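Local coordinates for chitin binding protein (Streptomyces lividans, PDB 5FTZ) that is a copper-dependent AA10 lytic polysaccharide monooxygenase that probably cleaves chitin oxidatively at a histidine-brace copper site, at residues A[87-93]-A[127-133]. Sequence-based numbering, arbitrary orientation.
Sequences FTARHAT and GGKQPPA. With CU (copper (II) ion), chain B.
In this AA10 monooxygenase, whose core is the family's immunoglobulin-like beta-sandwich, two antiparallel loops pack together: 87-93 joins strands 80-87 and 93-100 and carries His91 to the histidine-brace copper, while 127-133 leads into strand 134-140. Their register pairs Phe87 with Ala133, Ala92 with Gln130 and Thr93 with Gly128. Arg90, centre of an inverse gamma turn (phi -92°, psi 72°), loses most surface. Its m, t, p side chain reaches across to the second loop, where the guanidinium's several donors suit it: Arg90 NE donates to Pro131 O (2.8 Å), and water 2 links Arg90 NH2 to Gln130 O. Arg90 O accepts from Gln130 NE2 (2.7 Å). Pro131, with no amide hydrogen to satisfy, suits the buried centre: its CG lies 4.0 Å from the Phe87 ring centroid, a CH-pi contact over the face. Phe87 also meets Trp155, and Phe87 N donates to Ala133 O (2.9 Å). Thr93 N donates to Lys129 O (2.9 Å); Gly128 N bonds weakly to Thr93 O (2.8 Å), and at phi 81°, psi 2° a CB there would jam against Gly127 O. Thr93 OG1 donates to His91 O (2.8 Å), while His91 NE2 binds copper at 1.9 Å, alongside His1.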
# COMPACT_ATOMS: atom_id res chain seq x y z
N PHE A 87 -13.95 10.86 10.60
CA PHE A 87 -13.73 9.45 10.43
C PHE A 87 -13.91 8.68 11.77
O PHE A 87 -13.51 9.17 12.82
CB PHE A 87 -12.30 9.21 9.96
CG PHE A 87 -11.97 9.89 8.67
CD1 PHE A 87 -12.49 9.48 7.47
CD2 PHE A 87 -11.16 11.03 8.66
CE1 PHE A 87 -12.16 10.14 6.30
CE2 PHE A 87 -10.85 11.68 7.49
CZ PHE A 87 -11.35 11.25 6.30
N THR A 88 -14.47 7.50 11.69
CA THR A 88 -14.50 6.57 12.81
C THR A 88 -13.42 5.50 12.64
O THR A 88 -13.11 4.83 13.63
CB THR A 88 -15.86 5.89 12.94
OG1 THR A 88 -16.15 5.22 11.73
CG2 THR A 88 -16.96 6.92 13.14
N ALA A 89 -12.90 5.31 11.42
CA ALA A 89 -11.74 4.44 11.16
C ALA A 89 -10.88 5.12 10.08
O ALA A 89 -11.34 5.31 8.92
CB ALA A 89 -12.17 3.06 10.77
N ARG A 90 -9.64 5.47 10.42
CA ARG A 90 -8.76 6.31 9.56
C ARG A 90 -7.86 5.52 8.58
O ARG A 90 -6.63 5.44 8.73
CB ARG A 90 -7.88 7.15 10.46
CG ARG A 90 -8.65 8.20 11.24
CD ARG A 90 -7.95 8.54 12.53
NE ARG A 90 -6.64 9.08 12.29
CZ ARG A 90 -5.77 9.37 13.25
NH1 ARG A 90 -6.11 9.25 14.54
NH2 ARG A 90 -4.58 9.82 12.90
N HIS A 91 -8.47 4.97 7.59
CA HIS A 91 -7.76 4.03 6.72
C HIS A 91 -6.74 4.75 5.86
O HIS A 91 -6.93 5.94 5.52
CB HIS A 91 -8.73 3.42 5.73
CG HIS A 91 -9.87 2.67 6.34
ND1 HIS A 91 -9.68 1.61 7.19
CD2 HIS A 91 -11.21 2.85 6.24
CE1 HIS A 91 -10.85 1.15 7.58
NE2 HIS A 91 -11.79 1.90 7.03
N ALA A 92 -5.67 4.08 5.51
CA ALA A 92 -4.76 4.52 4.45
C ALA A 92 -5.62 4.89 3.24
O ALA A 92 -6.52 4.15 2.84
CB ALA A 92 -3.77 3.43 4.09
N THR A 93 -5.30 6.03 2.61
CA THR A 93 -6.17 6.64 1.66
C THR A 93 -5.44 6.87 0.34
O THR A 93 -4.30 7.40 0.33
CB THR A 93 -6.64 8.00 2.23
OG1 THR A 93 -7.46 7.66 3.39
CG2 THR A 93 -7.45 8.81 1.22
N GLY A 127 -1.69 9.80 -1.30
CA GLY A 127 -0.40 9.11 -1.19
C GLY A 127 -0.40 7.90 -0.29
O GLY A 127 0.69 7.51 0.17
N GLY A 128 -1.55 7.28 0.01
CA GLY A 128 -1.56 6.13 0.89
C GLY A 128 -1.51 6.44 2.37
O GLY A 128 -1.43 5.53 3.18
N LYS A 129 -1.51 7.72 2.72
CA LYS A 129 -1.40 8.11 4.10
C LYS A 129 -2.74 7.97 4.84
O LYS A 129 -3.80 7.91 4.24
CB LYS A 129 -0.86 9.53 4.19
CG LYS A 129 0.58 9.68 3.64
CD LYS A 129 1.58 8.82 4.38
CE LYS A 129 2.99 9.22 4.00
NZ LYS A 129 3.77 8.04 3.57
N GLN A 130 -2.66 7.92 6.16
CA GLN A 130 -3.82 7.91 7.04
C GLN A 130 -4.25 9.30 7.42
O GLN A 130 -3.45 10.04 8.00
CB GLN A 130 -3.52 7.18 8.30
CG GLN A 130 -3.26 5.74 8.08
CD GLN A 130 -3.19 5.08 9.42
OE1 GLN A 130 -2.12 5.06 10.04
NE2 GLN A 130 -4.36 4.70 9.96
N PRO A 131 -5.49 9.68 7.14
CA PRO A 131 -5.92 11.00 7.51
C PRO A 131 -6.01 11.15 9.03
O PRO A 131 -6.17 10.14 9.70
CB PRO A 131 -7.31 11.12 6.89
CG PRO A 131 -7.82 9.70 6.89
CD PRO A 131 -6.61 8.87 6.57
N PRO A 132 -6.02 12.40 9.51
CA PRO A 132 -6.42 12.64 10.93
C PRO A 132 -7.90 12.27 11.11
O PRO A 132 -8.63 12.17 10.11
CB PRO A 132 -6.23 14.14 11.05
CG PRO A 132 -6.45 14.68 9.62
CD PRO A 132 -5.87 13.62 8.73
N ALA A 133 -8.38 12.10 12.35
CA ALA A 133 -9.79 11.78 12.59
C ALA A 133 -10.76 12.83 12.11
O ALA A 133 -11.92 12.50 11.78
CB ALA A 133 -9.99 11.55 14.07
CU CU B . -13.66 2.01 7.40
O HOH W 1 -14.10 12.01 13.76
O HOH W 2 -3.14 10.57 10.75